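Local coordinates for protein Alp7A (Bacillus subtilis, PDB 5EC0) that binds adenine nucleotide as a plasmid-encoded bacterial actin and probably forms cytoskeletal filaments that help segregate the plasmid, at residues E248-E253 against R263-F268; V58-D63 against T100-T105; R185-K190 against R362-Y367. All coordinates share one frame; numbering follows the deposited sequence.

Interaction 1. Residues E248-E253 against R263-F268; sequences EKLRKE and RELEKF. With ADP (adenosine-5'-diphosphate), chain D.
Leu265 reaches across to helix 243-254 with one methyl, CD2, and everything that touches between E248-E253 and R263-F268 touches that methyl. Its CG lies anti to the backbone N (chi1 170°), which carries CD2 toward helix 243-254. There CD2 settles 3.9 Å from CB of Arg251, and CD2 of Leu250 meets the same methyl at 4.3 Å. The segments bury just 129 Å² between them.

Arg251 thus offers its aliphatic root to the leucine while its charged end is engaged within its own helix. The chain runs extended and then bends at chi3 (67°), turning the guanidinium side-on to Glu248. NE bonds to Glu248 OE1 at 2.7 Å and NH2 to OE2 at 2.8 Å, both on the syn side of the carboxylate though tilted by up to 30° from its plane; OE1 lies in the guanidinium plane. Two bonds fix the rotation of the group, and NH1 has a further acceptor in Phe259 O.

The arrangement is a pair of successive helices joined by a short loop in the C-terminal domain, and the second carries the ribose contact: Glu266 OE2 accepts a 2.6 Å hydrogen bond from O3' of ADP.

Around this small apolar patch, Leu247 of helix 243-254 and the connecting-loop residues Leu255 and Phe259 also pack on Leu265, while Ser298 of helix 292-313 touches Leu250. Arg263 contacts Pro27 and Asn29 of strand 22-33.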
loop_
_atom_site.group_PDB
_atom_site.type_symbol
_atom_site.label_atom_id
_atom_site.label_comp_id
_atom_site.label_asym_id
_atom_site.label_seq_id
_atom_site.Cartn_x
_atom_site.Cartn_y
_atom_site.Cartn_z
ATOM N N GLU A 248 -18.773 -2.225 7.346
ATOM C CA GLU A 248 -20.035 -2.048 6.650
ATOM C C GLU A 248 -21.146 -2.701 7.460
ATOM O O GLU A 248 -22.300 -2.270 7.408
ATOM C CB GLU A 248 -19.948 -2.614 5.222
ATOM C CG GLU A 248 -21.274 -2.758 4.465
ATOM C CD GLU A 248 -21.859 -1.435 3.961
ATOM O OE1 GLU A 248 -21.348 -0.355 4.335
ATOM O OE2 GLU A 248 -22.846 -1.481 3.190
ATOM N N LYS A 249 -20.803 -3.725 8.233
ATOM C CA LYS A 249 -21.796 -4.322 9.117
ATOM C C LYS A 249 -22.067 -3.366 10.268
ATOM O O LYS A 249 -23.209 -3.210 10.708
ATOM C CB LYS A 249 -21.336 -5.677 9.635
ATOM C CG LYS A 249 -22.334 -6.366 10.531
ATOM C CD LYS A 249 -21.866 -7.774 10.874
ATOM C CE LYS A 249 -22.967 -8.595 11.541
ATOM N NZ LYS A 249 -23.325 -8.123 12.918
ATOM N N LEU A 250 -21.007 -2.715 10.737
ATOM C CA LEU A 250 -21.114 -1.710 11.789
ATOM C C LEU A 250 -21.942 -0.518 11.324
ATOM O O LEU A 250 -22.788 0.002 12.068
ATOM C CB LEU A 250 -19.730 -1.226 12.223
ATOM C CG LEU A 250 -19.773 -0.060 13.214
ATOM C CD1 LEU A 250 -20.430 -0.504 14.509
ATOM C CD2 LEU A 250 -18.382 0.480 13.454
ATOM N N ARG A 251 -21.690 -0.086 10.092
ATOM C CA ARG A 251 -22.411 1.047 9.532
ATOM C C ARG A 251 -23.902 0.735 9.449
ATOM O O ARG A 251 -24.722 1.494 9.960
ATOM C CB ARG A 251 -21.870 1.426 8.150
ATOM C CG ARG A 251 -22.522 2.691 7.573
ATOM C CD ARG A 251 -22.003 3.025 6.181
ATOM N NE ARG A 251 -22.409 2.019 5.207
ATOM C CZ ARG A 251 -23.591 2.003 4.597
ATOM N NH1 ARG A 251 -24.493 2.942 4.855
ATOM N NH2 ARG A 251 -23.874 1.042 3.729
ATOM N N LYS A 252 -24.248 -0.388 8.831
ATOM C CA LYS A 252 -25.652 -0.700 8.577
ATOM C C LYS A 252 -26.412 -1.016 9.865
ATOM O O LYS A 252 -27.637 -0.883 9.917
ATOM C CB LYS A 252 -25.782 -1.865 7.584
ATOM C CG LYS A 252 -25.449 -1.492 6.135
ATOM C CD LYS A 252 -25.790 -2.617 5.163
ATOM C CE LYS A 252 -24.706 -3.691 5.159
ATOM N NZ LYS A 252 -24.925 -4.716 4.096
ATOM N N GLU A 253 -25.692 -1.421 10.907
ATOM C CA GLU A 253 -26.345 -1.783 12.160
ATOM C C GLU A 253 -26.431 -0.627 13.151
ATOM O O GLU A 253 -27.463 -0.442 13.797
ATOM C CB GLU A 253 -25.631 -2.968 12.815
ATOM C CG GLU A 253 -25.930 -4.306 12.151
ATOM C CD GLU A 253 -25.203 -5.459 12.813
ATOM O OE1 GLU A 253 -24.206 -5.202 13.522
ATOM O OE2 GLU A 253 -25.628 -6.621 12.624
ATOM N N ARG A 263 -16.935 3.645 2.820
ATOM C CA ARG A 263 -15.750 4.439 2.531
ATOM C C ARG A 263 -15.740 5.695 3.398
ATOM O O ARG A 263 -14.699 6.090 3.917
ATOM C CB ARG A 263 -15.700 4.794 1.047
ATOM C CG ARG A 263 -14.502 5.623 0.630
ATOM C CD ARG A 263 -14.711 6.191 -0.770
ATOM N NE ARG A 263 -13.531 6.895 -1.264
ATOM C CZ ARG A 263 -12.546 6.314 -1.943
ATOM N NH1 ARG A 263 -12.597 5.013 -2.205
ATOM N NH2 ARG A 263 -11.510 7.032 -2.359
ATOM N N GLU A 264 -16.908 6.310 3.555
ATOM C CA GLU A 264 -17.080 7.432 4.478
ATOM C C GLU A 264 -16.711 7.056 5.923
ATOM O O GLU A 264 -16.000 7.788 6.615
ATOM C CB GLU A 264 -18.530 7.937 4.444
ATOM C CG GLU A 264 -18.891 8.799 3.241
ATOM C CD GLU A 264 -20.396 9.048 3.136
ATOM O OE1 GLU A 264 -21.064 9.179 4.189
ATOM O OE2 GLU A 264 -20.911 9.112 2.000
ATOM N N LEU A 265 -17.211 5.922 6.389
ATOM C CA LEU A 265 -16.967 5.521 7.775
ATOM C C LEU A 265 -15.483 5.218 7.970
ATOM O O LEU A 265 -14.868 5.621 8.958
ATOM C CB LEU A 265 -17.826 4.316 8.135
ATOM C CG LEU A 265 -17.539 3.627 9.467
ATOM C CD1 LEU A 265 -17.877 4.555 10.630
ATOM C CD2 LEU A 265 -18.331 2.332 9.541
ATOM N N GLU A 266 -14.919 4.523 6.992
ATOM C CA GLU A 266 -13.488 4.247 6.940
ATOM C C GLU A 266 -12.648 5.527 7.002
ATOM O O GLU A 266 -11.675 5.586 7.741
ATOM C CB GLU A 266 -13.176 3.459 5.670
ATOM C CG GLU A 266 -11.711 3.135 5.428
ATOM C CD GLU A 266 -11.493 2.580 4.031
ATOM O OE1 GLU A 266 -12.129 3.093 3.081
ATOM O OE2 GLU A 266 -10.703 1.626 3.886
ATOM N N LYS A 267 -13.040 6.552 6.245
ATOM C CA LYS A 267 -12.303 7.815 6.226
ATOM C C LYS A 267 -12.413 8.568 7.549
ATOM O O LYS A 267 -11.420 9.079 8.057
ATOM C CB LYS A 267 -12.786 8.713 5.085
ATOM C CG LYS A 267 -12.075 10.061 5.034
ATOM C CD LYS A 267 -12.471 10.875 3.805
ATOM C CE LYS A 267 -11.720 12.203 3.748
ATOM N NZ LYS A 267 -12.018 12.972 2.495
ATOM N N PHE A 268 -13.624 8.655 8.089
ATOM C CA PHE A 268 -13.839 9.245 9.407
ATOM C C PHE A 268 -12.996 8.559 10.500
ATOM O O PHE A 268 -12.414 9.227 11.354
ATOM C CB PHE A 268 -15.324 9.179 9.764
ATOM C CG PHE A 268 -15.644 9.658 11.151
ATOM C CD1 PHE A 268 -15.718 11.012 11.428
ATOM C CD2 PHE A 268 -15.888 8.752 12.177
ATOM C CE1 PHE A 268 -16.024 11.465 12.708
ATOM C CE2 PHE A 268 -16.192 9.192 13.451
ATOM C CZ PHE A 268 -16.260 10.549 13.721
HETATM P PB ADP D . -5.411 -2.615 1.792
HETATM O O1B ADP D . -4.312 -2.329 0.776
HETATM O O2B ADP D . -5.906 -4.050 1.855
HETATM O O3B ADP D . -6.564 -1.640 1.813
HETATM P PA ADP D . -3.916 -1.027 3.698
HETATM O O1A ADP D . -3.774 -0.040 2.561
HETATM O O2A ADP D . -2.706 -1.409 4.531
HETATM O O3A ADP D . -4.672 -2.379 3.215
HETATM O "O5'" ADP D . -5.035 -0.492 4.704
HETATM C "C5'" ADP D . -6.084 0.374 4.291
HETATM C "C4'" ADP D . -6.651 0.911 5.588
HETATM O "O4'" ADP D . -5.737 1.872 6.106
HETATM C "C3'" ADP D . -7.971 1.645 5.446
HETATM O "O3'" ADP D . -9.059 0.786 5.785
HETATM C "C2'" ADP D . -7.881 2.777 6.451
HETATM O "O2'" ADP D . -8.782 2.487 7.519
HETATM C "C1'" ADP D . -6.448 2.749 6.969
HETATM N N9 ADP D . -5.771 4.065 6.974
HETATM C C8 ADP D . -5.074 4.525 8.035
HETATM N N7 ADP D . -4.549 5.745 7.782
HETATM C C5 ADP D . -4.900 6.073 6.529
HETATM C C6 ADP D . -4.653 7.248 5.670
HETATM N N6 ADP D . -3.914 8.287 6.147
HETATM N N1 ADP D . -5.177 7.230 4.425
HETATM C C2 ADP D . -5.914 6.183 3.987
HETATM N N3 ADP D . -6.187 5.069 4.713
HETATM C C4 ADP D . -5.711 4.967 5.988
#

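Interaction 2. Residues V58-D63 against T100-T105; sequences VSTVID and TFLAAT
Leu102, Val58 and Ala103 supply most of the surface where helix 95-112 lies against strand 56-62. Val58 turns CG1 anti to its carbonyl carbon (chi1 -60°), and this methyl approaches CB of Ala103 at 4.1 Å. Consistent with the small alanine side chain, the CA atoms of Val58 and Ala103 come to 6.7 Å, against 8.6 Å for those of Thr60 and Leu102.

Leu102 presents CD1 alone, and its partner is Thr60, the two side chains crossing at about a right angle. This methyl lies 3.5 Å from Thr60 OG1, with Thr60 CB and CG2 slightly farther away. The threonine hydroxyl stands anti to the backbone N (chi1 -169°), which brings the oxygen beside the methyl. His155 and Val157 of strand 153-159 and Ile170 of strand 166-179 also touch Leu102, while Val71 touches Ala103.

This is a helix packed on the mixed sheet in the N-terminal half of an actin-like protein, away from the nucleotide. With 131 Å² buried and no polar bond between the segments, the contact is dispersive; its one close polar atom, Thr60 OG1, can face hydrocarbon because it is already bonded to the carbonyl of Gln156 on the adjoining strand.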
loop_
_atom_site.group_PDB
_atom_site.type_symbol
_atom_site.label_atom_id
_atom_site.label_comp_id
_atom_site.label_asym_id
_atom_site.label_seq_id
_atom_site.Cartn_x
_atom_site.Cartn_y
_atom_site.Cartn_z
ATOM N N VAL A 58 -6.550 9.416 -18.941
ATOM C CA VAL A 58 -5.459 8.995 -19.793
ATOM C C VAL A 58 -5.925 7.988 -20.825
ATOM O O VAL A 58 -6.989 7.399 -20.690
ATOM C CB VAL A 58 -4.318 8.359 -18.982
ATOM C CG1 VAL A 58 -3.750 9.352 -17.968
ATOM C CG2 VAL A 58 -4.807 7.080 -18.294
ATOM N N SER A 59 -5.118 7.785 -21.857
ATOM C CA SER A 59 -5.348 6.685 -22.775
ATOM C C SER A 59 -4.045 5.936 -22.960
ATOM O O SER A 59 -2.964 6.512 -22.840
ATOM C CB SER A 59 -5.871 7.173 -24.120
ATOM O OG SER A 59 -4.824 7.742 -24.883
ATOM N N THR A 60 -4.145 4.646 -23.246
ATOM C CA THR A 60 -2.964 3.876 -23.547
ATOM C C THR A 60 -3.364 2.764 -24.509
ATOM O O THR A 60 -4.547 2.432 -24.625
ATOM C CB THR A 60 -2.313 3.313 -22.264
ATOM O OG1 THR A 60 -1.019 2.790 -22.575
ATOM C CG2 THR A 60 -3.163 2.215 -21.667
ATOM N N VAL A 61 -2.390 2.214 -25.223
ATOM C CA VAL A 61 -2.686 1.179 -26.204
ATOM C C VAL A 61 -2.464 -0.204 -25.614
ATOM O O VAL A 61 -1.371 -0.542 -25.184
ATOM C CB VAL A 61 -1.836 1.338 -27.469
ATOM C CG1 VAL A 61 -1.878 0.060 -28.297
ATOM C CG2 VAL A 61 -2.313 2.551 -28.277
ATOM N N ILE A 62 -3.525 -0.997 -25.589
ATOM C CA ILE A 62 -3.461 -2.334 -25.035
ATOM C C ILE A 62 -3.928 -3.324 -26.079
ATOM O O ILE A 62 -5.079 -3.269 -26.502
ATOM C CB ILE A 62 -4.326 -2.462 -23.781
ATOM C CG1 ILE A 62 -3.793 -1.543 -22.685
ATOM C CG2 ILE A 62 -4.354 -3.903 -23.311
ATOM C CD1 ILE A 62 -4.800 -1.246 -21.601
ATOM N N ASP A 63 -3.029 -4.215 -26.495
ATOM C CA ASP A 63 -3.310 -5.180 -27.561
ATOM C C ASP A 63 -3.773 -4.463 -28.821
ATOM O O ASP A 63 -4.775 -4.841 -29.442
ATOM C CB ASP A 63 -4.351 -6.210 -27.108
ATOM C CG ASP A 63 -3.916 -6.964 -25.855
ATOM O OD1 ASP A 63 -2.693 -7.095 -25.629
ATOM O OD2 ASP A 63 -4.793 -7.411 -25.087
ATOM N N THR A 100 -2.752 2.366 -13.634
ATOM C CA THR A 100 -2.480 3.283 -12.534
ATOM C C THR A 100 -1.013 3.749 -12.537
ATOM O O THR A 100 -0.735 4.938 -12.376
ATOM C CB THR A 100 -2.823 2.648 -11.187
ATOM O OG1 THR A 100 -4.126 2.061 -11.266
ATOM C CG2 THR A 100 -2.836 3.706 -10.095
ATOM N N PHE A 101 -0.084 2.820 -12.757
ATOM C CA PHE A 101 1.336 3.159 -12.826
ATOM C C PHE A 101 1.625 4.228 -13.893
ATOM O O PHE A 101 2.381 5.171 -13.648
ATOM C CB PHE A 101 2.157 1.885 -13.085
ATOM C CG PHE A 101 3.418 2.107 -13.864
ATOM C CD1 PHE A 101 4.551 2.630 -13.255
ATOM C CD2 PHE A 101 3.489 1.744 -15.216
ATOM C CE1 PHE A 101 5.740 2.811 -13.983
ATOM C CE2 PHE A 101 4.671 1.915 -15.950
ATOM C CZ PHE A 101 5.790 2.451 -15.339
ATOM N N LEU A 102 1.009 4.081 -15.061
ATOM C CA LEU A 102 1.242 5.001 -16.179
ATOM C C LEU A 102 0.763 6.408 -15.858
ATOM O O LEU A 102 1.467 7.396 -16.107
ATOM C CB LEU A 102 0.548 4.504 -17.445
ATOM C CG LEU A 102 1.045 3.229 -18.112
ATOM C CD1 LEU A 102 0.154 2.882 -19.315
ATOM C CD2 LEU A 102 2.514 3.369 -18.538
ATOM N N ALA A 103 -0.445 6.485 -15.312
ATOM C CA ALA A 103 -1.044 7.749 -14.890
ATOM C C ALA A 103 -0.243 8.390 -13.750
ATOM O O ALA A 103 -0.005 9.600 -13.751
ATOM C CB ALA A 103 -2.503 7.534 -14.472
ATOM N N ALA A 104 0.174 7.571 -12.786
ATOM C CA ALA A 104 1.019 8.046 -11.694
ATOM C C ALA A 104 2.308 8.669 -12.226
ATOM O O ALA A 104 2.663 9.784 -11.850
ATOM C CB ALA A 104 1.342 6.901 -10.709
ATOM N N THR A 105 3.001 7.939 -13.098
ATOM C CA THR A 105 4.252 8.417 -13.665
ATOM C C THR A 105 4.031 9.730 -14.460
ATOM O O THR A 105 4.847 10.643 -14.396
ATOM C CB THR A 105 4.884 7.355 -14.587
ATOM O OG1 THR A 105 5.040 6.114 -13.881
ATOM C CG2 THR A 105 6.237 7.838 -15.106
#

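Interaction 3. Residues R185-K190 against R362-Y367; sequences RWAIKK and RLLNLY. With ADP (adenosine-5'-diphosphate), chain D.
Leu364 holds its CG anti to the backbone N (chi1 -153°), and Ile188 carries CG1 anti to its own carbonyl carbon (chi1 -54°); these two settings bring the branched ends together although neither CB points straight across. The side chains cross at about a right angle, with Ile188 CD1 lying 3.9 Å from Leu364 CD2 and equally near CD1.

Ala187 fills the closest point, its CB lying against Leu364 and Tyr367. That methyl points at helix 364-386 and rests 3.7 Å from Leu364 CD1. It is also 3.6 Å from the carbonyl oxygen of Leu364, and Tyr367 CB is equally near. The methyl thus fits against backbone as well as side chains, consistent with the close 5.4 Å approach of the Ala187 and Tyr367 CA atoms. The tyrosine touches with CB alone; its ring leads away and meets Phe192 edge-to-face. Leu325 of strand 322-327 packs on both Ile188 and Leu364, and Phe327 on Leu364.

Just before this helix, Arg362 turns to the nucleotide. Bent at chi3 (69°), its chain lays the guanidinium over the adenine, C6 being 3.2 Å above the guanidinium plane and offset toward its rim; CD, 3.4 Å from C5 of ADP, extends the cover over the base. A salt bridge from NH2 to Glu25 OE2 steadies the group. Replacing Arg362 by an alanine removes the guanidinium, which would probably leave the base less covered and Glu25 without this charged mate.

The packing on helix 185-189 is apolar and therefore non-directional, set by shape alone. At Arg362 the charge is paired with Glu25 while a face of the flat group is given to the six-membered ring of the base, which probably helps to fix the adenine.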
loop_
_atom_site.group_PDB
_atom_site.type_symbol
_atom_site.label_atom_id
_atom_site.label_comp_id
_atom_site.label_asym_id
_atom_site.label_seq_id
_atom_site.Cartn_x
_atom_site.Cartn_y
_atom_site.Cartn_z
ATOM N N ARG A 185 10.135 -6.151 6.296
ATOM C CA ARG A 185 11.111 -6.374 7.349
ATOM C C ARG A 185 12.331 -5.506 7.077
ATOM O O ARG A 185 13.042 -5.161 8.001
ATOM C CB ARG A 185 11.487 -7.866 7.483
ATOM C CG ARG A 185 12.353 -8.414 6.344
ATOM C CD ARG A 185 12.369 -9.940 6.266
ATOM N NE ARG A 185 13.095 -10.361 5.069
ATOM C CZ ARG A 185 14.401 -10.633 5.001
ATOM N NH1 ARG A 185 15.177 -10.567 6.078
ATOM N NH2 ARG A 185 14.933 -10.983 3.837
ATOM N N TRP A 186 12.549 -5.106 5.824
ATOM C CA TRP A 186 13.718 -4.284 5.535
ATOM C C TRP A 186 13.560 -2.867 6.085
ATOM O O TRP A 186 14.560 -2.214 6.397
ATOM C CB TRP A 186 14.018 -4.270 4.032
ATOM C CG TRP A 186 14.604 -5.581 3.635
ATOM C CD1 TRP A 186 13.979 -6.593 2.953
ATOM C CD2 TRP A 186 15.921 -6.077 3.965
ATOM N NE1 TRP A 186 14.825 -7.664 2.818
ATOM C CE2 TRP A 186 16.022 -7.372 3.422
ATOM C CE3 TRP A 186 17.018 -5.528 4.652
ATOM C CZ2 TRP A 186 17.194 -8.146 3.537
ATOM C CZ3 TRP A 186 18.184 -6.292 4.765
ATOM C CH2 TRP A 186 18.261 -7.591 4.210
ATOM N N ALA A 187 12.319 -2.410 6.252
ATOM C CA ALA A 187 12.087 -1.081 6.821
ATOM C C ALA A 187 12.315 -1.090 8.336
ATOM O O ALA A 187 12.542 -0.053 8.933
ATOM C CB ALA A 187 10.666 -0.579 6.489
ATOM N N ILE A 188 12.265 -2.274 8.939
ATOM C CA ILE A 188 12.620 -2.450 10.351
ATOM C C ILE A 188 14.142 -2.683 10.537
ATOM O O ILE A 188 14.759 -2.213 11.504
ATOM C CB ILE A 188 11.845 -3.648 10.968
ATOM C CG1 ILE A 188 10.325 -3.507 10.744
ATOM C CG2 ILE A 188 12.225 -3.851 12.451
ATOM C CD1 ILE A 188 9.704 -2.230 11.355
ATOM N N LYS A 189 14.743 -3.418 9.608
ATOM C CA LYS A 189 16.145 -3.809 9.735
ATOM C C LYS A 189 17.089 -2.637 9.483
ATOM O O LYS A 189 18.074 -2.453 10.205
ATOM C CB LYS A 189 16.474 -4.951 8.770
ATOM C CG LYS A 189 15.632 -6.226 8.978
ATOM C CD LYS A 189 15.846 -7.243 7.844
ATOM C CE LYS A 189 17.251 -7.838 7.848
ATOM N NZ LYS A 189 17.526 -8.664 9.082
ATOM N N LYS A 190 16.774 -1.860 8.454
ATOM C CA LYS A 190 17.626 -0.769 7.982
ATOM C C LYS A 190 16.875 0.556 7.842
ATOM O O LYS A 190 15.657 0.562 7.629
ATOM C CB LYS A 190 18.221 -1.136 6.619
ATOM C CG LYS A 190 18.970 -2.458 6.575
ATOM C CD LYS A 190 20.373 -2.296 7.080
ATOM C CE LYS A 190 21.363 -3.133 6.274
ATOM N NZ LYS A 190 22.749 -2.777 6.668
ATOM N N ARG A 362 1.274 1.962 8.031
ATOM C CA ARG A 362 0.642 1.952 6.716
ATOM C C ARG A 362 1.671 1.926 5.565
ATOM O O ARG A 362 1.407 1.369 4.505
ATOM C CB ARG A 362 -0.291 3.149 6.547
ATOM C CG ARG A 362 -1.192 3.015 5.341
ATOM C CD ARG A 362 -2.378 4.023 5.379
ATOM N NE ARG A 362 -1.956 5.416 5.198
ATOM C CZ ARG A 362 -1.948 6.037 4.021
ATOM N NH1 ARG A 362 -2.346 5.390 2.935
ATOM N NH2 ARG A 362 -1.558 7.303 3.921
ATOM N N LEU A 363 2.844 2.512 5.777
ATOM C CA LEU A 363 3.815 2.646 4.695
ATOM C C LEU A 363 4.975 1.656 4.767
ATOM O O LEU A 363 5.898 1.738 3.953
ATOM C CB LEU A 363 4.374 4.063 4.664
ATOM C CG LEU A 363 3.380 5.204 4.400
ATOM C CD1 LEU A 363 4.112 6.531 4.134
ATOM C CD2 LEU A 363 2.437 4.865 3.267
ATOM N N LEU A 364 4.922 0.712 5.709
ATOM C CA LEU A 364 6.079 -0.158 5.980
ATOM C C LEU A 364 6.512 -0.998 4.758
ATOM O O LEU A 364 7.714 -1.101 4.464
ATOM C CB LEU A 364 5.785 -1.082 7.174
ATOM C CG LEU A 364 7.019 -1.542 7.955
ATOM C CD1 LEU A 364 7.690 -0.344 8.634
ATOM C CD2 LEU A 364 6.679 -2.622 8.990
ATOM N N ASN A 365 5.554 -1.606 4.059
ATOM C CA ASN A 365 5.880 -2.367 2.843
ATOM C C ASN A 365 6.632 -1.486 1.822
ATOM O O ASN A 365 7.719 -1.853 1.342
ATOM C CB ASN A 365 4.611 -2.948 2.200
ATOM C CG ASN A 365 4.143 -4.248 2.864
ATOM O OD1 ASN A 365 4.949 -5.090 3.256
ATOM N ND2 ASN A 365 2.831 -4.400 3.002
ATOM N N LEU A 366 6.052 -0.325 1.512
ATOM C CA LEU A 366 6.659 0.656 0.604
ATOM C C LEU A 366 8.080 1.036 1.030
ATOM O O LEU A 366 8.993 1.122 0.211
ATOM C CB LEU A 366 5.801 1.916 0.540
ATOM C CG LEU A 366 6.193 3.013 -0.441
ATOM C CD1 LEU A 366 6.455 2.429 -1.794
ATOM C CD2 LEU A 366 5.063 4.065 -0.525
ATOM N N TYR A 367 8.235 1.258 2.328
ATOM C CA TYR A 367 9.500 1.652 2.916
ATOM C C TYR A 367 10.527 0.534 2.805
ATOM O O TYR A 367 11.719 0.788 2.631
ATOM C CB TYR A 367 9.297 2.051 4.383
ATOM C CG TYR A 367 8.830 3.479 4.553
ATOM C CD1 TYR A 367 8.476 4.247 3.449
ATOM C CD2 TYR A 367 8.773 4.072 5.813
ATOM C CE1 TYR A 367 8.060 5.560 3.594
ATOM C CE2 TYR A 367 8.375 5.390 5.966
ATOM C CZ TYR A 367 8.016 6.125 4.855
ATOM O OH TYR A 367 7.612 7.430 5.000
HETATM P PB ADP D . -5.411 -2.615 1.792
HETATM O O1B ADP D . -4.312 -2.329 0.776
HETATM O O2B ADP D . -5.906 -4.050 1.855
HETATM O O3B ADP D . -6.564 -1.640 1.813
HETATM P PA ADP D . -3.916 -1.027 3.698
HETATM O O1A ADP D . -3.774 -0.040 2.561
HETATM O O2A ADP D . -2.706 -1.409 4.531
HETATM O O3A ADP D . -4.672 -2.379 3.215
HETATM O "O5'" ADP D . -5.035 -0.492 4.704
HETATM C "C5'" ADP D . -6.084 0.374 4.291
HETATM C "C4'" ADP D . -6.651 0.911 5.588
HETATM O "O4'" ADP D . -5.737 1.872 6.106
HETATM C "C3'" ADP D . -7.971 1.645 5.446
HETATM O "O3'" ADP D . -9.059 0.786 5.785
HETATM C "C2'" ADP D . -7.881 2.777 6.451
HETATM O "O2'" ADP D . -8.782 2.487 7.519
HETATM C "C1'" ADP D . -6.448 2.749 6.969
HETATM N N9 ADP D . -5.771 4.065 6.974
HETATM C C8 ADP D . -5.074 4.525 8.035
HETATM N N7 ADP D . -4.549 5.745 7.782
HETATM C C5 ADP D . -4.900 6.073 6.529
HETATM C C6 ADP D . -4.653 7.248 5.670
HETATM N N6 ADP D . -3.914 8.287 6.147
HETATM N N1 ADP D . -5.177 7.230 4.425
HETATM C C2 ADP D . -5.914 6.183 3.987
HETATM N N3 ADP D . -6.187 5.069 4.713
HETATM C C4 ADP D . -5.711 4.967 5.988
#

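Interactions 1 and 3 share the nucleotide while lying on opposite sides of the chain's centre, with their own centres 29 Å apart. ADP spans part of that gap: Glu266 in interaction 1 holds the ribose, and Arg362 in interaction 3 lies over the adenine, so neighbouring parts of one ligand are held from a helix and from the residues leading into helix 364-386. Along the chain, interaction 1 is nested within the loop that interaction 3 closes. Interaction 2 closes earlier in sequence, away from the annotated sites, its centre 32 Å from that of interaction 1 and 28 Å from that of interaction 3. None of the three touches another; the nearest atoms of interactions 1 and 3 are about 9 Å apart.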